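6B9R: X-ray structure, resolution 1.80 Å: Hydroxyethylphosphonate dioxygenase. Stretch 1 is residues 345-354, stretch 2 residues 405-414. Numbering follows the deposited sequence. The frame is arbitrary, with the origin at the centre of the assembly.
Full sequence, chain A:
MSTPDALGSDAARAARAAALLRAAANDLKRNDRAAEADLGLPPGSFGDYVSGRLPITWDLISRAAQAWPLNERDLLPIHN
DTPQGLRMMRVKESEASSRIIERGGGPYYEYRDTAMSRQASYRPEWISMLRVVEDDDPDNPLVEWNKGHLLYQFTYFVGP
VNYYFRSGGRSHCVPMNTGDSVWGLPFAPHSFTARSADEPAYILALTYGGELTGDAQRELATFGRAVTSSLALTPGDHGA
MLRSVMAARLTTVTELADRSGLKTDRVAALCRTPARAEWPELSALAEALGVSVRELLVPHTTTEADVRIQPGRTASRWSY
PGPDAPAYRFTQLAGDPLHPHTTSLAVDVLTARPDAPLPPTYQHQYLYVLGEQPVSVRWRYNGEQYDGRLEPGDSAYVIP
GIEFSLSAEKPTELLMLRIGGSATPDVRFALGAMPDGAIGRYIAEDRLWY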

# COMPACT_ATOMS: atom_id res chain seq x y z
N LEU A 345 9.29 -17.37 -13.49
CA LEU A 345 9.24 -18.70 -14.08
C LEU A 345 9.76 -18.70 -15.50
O LEU A 345 9.49 -17.79 -16.29
CB LEU A 345 7.81 -19.25 -14.10
CG LEU A 345 7.14 -19.44 -12.74
CD1 LEU A 345 5.64 -19.67 -12.92
CD2 LEU A 345 7.78 -20.60 -12.01
N ALA A 346 10.50 -19.76 -15.84
CA ALA A 346 10.67 -20.16 -17.23
C ALA A 346 9.56 -21.16 -17.54
O ALA A 346 9.34 -22.10 -16.77
CB ALA A 346 12.05 -20.78 -17.48
N VAL A 347 8.84 -20.94 -18.63
CA VAL A 347 7.67 -21.73 -18.97
C VAL A 347 7.92 -22.40 -20.31
O VAL A 347 8.02 -21.73 -21.34
CB VAL A 347 6.40 -20.87 -19.04
CG1 VAL A 347 5.18 -21.76 -19.35
CG2 VAL A 347 6.22 -20.07 -17.75
N ASP A 348 8.01 -23.73 -20.30
CA ASP A 348 8.00 -24.50 -21.54
C ASP A 348 6.56 -24.80 -21.88
O ASP A 348 5.87 -25.49 -21.11
CB ASP A 348 8.81 -25.79 -21.42
CG ASP A 348 10.29 -25.53 -21.29
OD1 ASP A 348 10.79 -24.67 -22.03
OD2 ASP A 348 10.94 -26.18 -20.45
N VAL A 349 6.09 -24.26 -23.00
CA VAL A 349 4.72 -24.47 -23.44
C VAL A 349 4.73 -25.72 -24.31
O VAL A 349 5.31 -25.72 -25.40
CB VAL A 349 4.16 -23.26 -24.19
CG1 VAL A 349 2.72 -23.54 -24.64
CG2 VAL A 349 4.21 -22.03 -23.29
N LEU A 350 4.10 -26.78 -23.82
CA LEU A 350 4.17 -28.09 -24.47
C LEU A 350 2.92 -28.42 -25.27
O LEU A 350 3.01 -29.07 -26.31
CB LEU A 350 4.38 -29.18 -23.41
CG LEU A 350 5.59 -28.96 -22.49
CD1 LEU A 350 5.62 -29.99 -21.38
CD2 LEU A 350 6.89 -28.96 -23.29
N THR A 351 1.76 -27.96 -24.81
CA THR A 351 0.51 -28.32 -25.46
C THR A 351 0.29 -27.48 -26.71
O THR A 351 0.62 -26.29 -26.76
CB THR A 351 -0.66 -28.15 -24.49
OG1 THR A 351 -1.89 -28.44 -25.17
CG2 THR A 351 -0.71 -26.73 -23.93
N ALA A 352 -0.24 -28.14 -27.73
CA ALA A 352 -0.71 -27.52 -28.96
C ALA A 352 -2.18 -27.14 -28.89
O ALA A 352 -2.72 -26.63 -29.88
CB ALA A 352 -0.48 -28.46 -30.14
N ARG A 353 -2.85 -27.40 -27.78
CA ARG A 353 -4.27 -27.10 -27.63
C ARG A 353 -4.47 -26.00 -26.60
O ARG A 353 -3.63 -25.79 -25.72
CB ARG A 353 -5.03 -28.36 -27.19
N PRO A 354 -5.59 -25.25 -26.68
CA PRO A 354 -5.94 -24.28 -25.63
C PRO A 354 -6.64 -24.93 -24.44
O PRO A 354 -7.65 -24.43 -23.94
CB PRO A 354 -6.86 -23.31 -26.35
CG PRO A 354 -7.55 -24.16 -27.37
CD PRO A 354 -6.55 -25.21 -27.80
N SER A 405 -4.85 -19.15 -21.38
CA SER A 405 -4.12 -20.36 -21.70
C SER A 405 -3.07 -20.03 -22.76
O SER A 405 -3.19 -19.06 -23.51
CB SER A 405 -5.06 -21.45 -22.21
OG SER A 405 -5.66 -21.05 -23.42
N LEU A 406 -2.05 -20.88 -22.82
CA LEU A 406 -0.97 -20.77 -23.78
C LEU A 406 -0.89 -22.06 -24.59
O LEU A 406 -1.17 -23.14 -24.07
CB LEU A 406 0.36 -20.52 -23.08
CG LEU A 406 0.33 -19.42 -22.03
CD1 LEU A 406 1.60 -19.49 -21.18
CD2 LEU A 406 0.20 -18.07 -22.72
N SER A 407 -0.51 -21.94 -25.86
CA SER A 407 -0.30 -23.13 -26.67
C SER A 407 0.72 -22.82 -27.75
O SER A 407 1.01 -21.66 -28.05
CB SER A 407 -1.61 -23.62 -27.30
OG SER A 407 -2.02 -22.76 -28.34
N ALA A 408 1.28 -23.87 -28.34
CA ALA A 408 2.26 -23.68 -29.39
C ALA A 408 2.26 -24.91 -30.27
O ALA A 408 1.99 -26.02 -29.81
CB ALA A 408 3.66 -23.43 -28.81
N GLU A 409 2.55 -24.70 -31.56
CA GLU A 409 2.54 -25.83 -32.48
C GLU A 409 3.68 -26.80 -32.19
O GLU A 409 3.58 -27.99 -32.50
CB GLU A 409 2.60 -25.35 -33.92
CG GLU A 409 1.32 -24.63 -34.37
CD GLU A 409 1.21 -24.55 -35.88
OE1 GLU A 409 1.72 -25.45 -36.57
OE2 GLU A 409 0.62 -23.57 -36.37
N LYS A 410 4.78 -26.31 -31.63
CA LYS A 410 5.87 -27.13 -31.12
C LYS A 410 6.34 -26.51 -29.82
O LYS A 410 6.18 -25.30 -29.62
CB LYS A 410 7.05 -27.21 -32.10
CG LYS A 410 6.75 -27.96 -33.40
N PRO A 411 6.88 -27.31 -28.90
CA PRO A 411 7.27 -26.77 -27.60
C PRO A 411 8.16 -25.55 -27.74
O PRO A 411 9.06 -25.50 -28.58
CB PRO A 411 8.00 -27.95 -26.93
CG PRO A 411 7.35 -29.15 -27.53
CD PRO A 411 7.05 -28.78 -28.96
N THR A 412 7.88 -24.54 -26.92
CA THR A 412 8.61 -23.28 -26.96
C THR A 412 8.59 -22.68 -25.57
O THR A 412 7.75 -23.03 -24.73
CB THR A 412 8.00 -22.32 -27.99
OG1 THR A 412 8.82 -21.16 -28.12
CG2 THR A 412 6.63 -21.90 -27.55
N GLU A 413 9.55 -21.79 -25.31
CA GLU A 413 9.78 -21.27 -23.97
C GLU A 413 9.39 -19.81 -23.89
O GLU A 413 9.63 -19.03 -24.82
CB GLU A 413 11.25 -21.44 -23.58
CG GLU A 413 11.51 -21.22 -22.09
CD GLU A 413 12.99 -21.30 -21.74
OE1 GLU A 413 13.82 -20.95 -22.62
OE2 GLU A 413 13.33 -21.70 -20.61
N LEU A 414 8.82 -19.41 -22.76
CA LEU A 414 8.65 -18.00 -22.48
C LEU A 414 9.09 -17.70 -21.05
O LEU A 414 9.18 -18.59 -20.20
CB LEU A 414 7.21 -17.52 -22.72
CG LEU A 414 5.98 -18.01 -21.96
CD1 LEU A 414 5.93 -17.49 -20.52
CD2 LEU A 414 4.75 -17.54 -22.73
O HOH W 1 3.53 -28.23 -28.98
O HOH W 2 -3.48 -24.43 -23.34

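What holds the two stretches together? Backbone hydrogen bonds do, between antiparallel strands 345-349 and 412-414. Val347 and Leu414 exchange a pair, Val347 N to Leu414 O and Leu414 N to Val347 O, both 2.8 Å. Two residues on, Val349 N reaches Thr412 O at 2.7 Å, and Thr412 N returns to Val349 O at a longer 3.2 Å. Between these pairs, Asp348 faces Glu413 without backbone hydrogen bonds.

How does the contact continue past the strands? Ala408 N donates to Thr351 O at 3.0 Å, and two waters span the gaps where carbonyls face carbonyls. One donates to Leu350 O and Ala408 O, both 2.8 Å away; the other donates to Arg353 O and Leu406 O, both at 2.7 Å.

Which side chains meet on the Val347 and Val349 side of the sheet? Val347 CB lies 3.7 Å from Leu414 CD1, an apolar contact between side chains on the same face of the sheet. Val349 has the largest area covered by the other stretch, its CG1 packing 4.1 Å from Leu406 CB and 4.3 Å from Ala408 CB, so one methyl group touches both.

What happens on the other face, and past it? Asp348 OD1 and Glu413 OE2 sit 4.2 Å apart, like charges with no attraction to offer. Beyond the ends of the strands, in the loops, Leu350 CD2 meets Pro411 CB at 3.9 Å, an apolar contact.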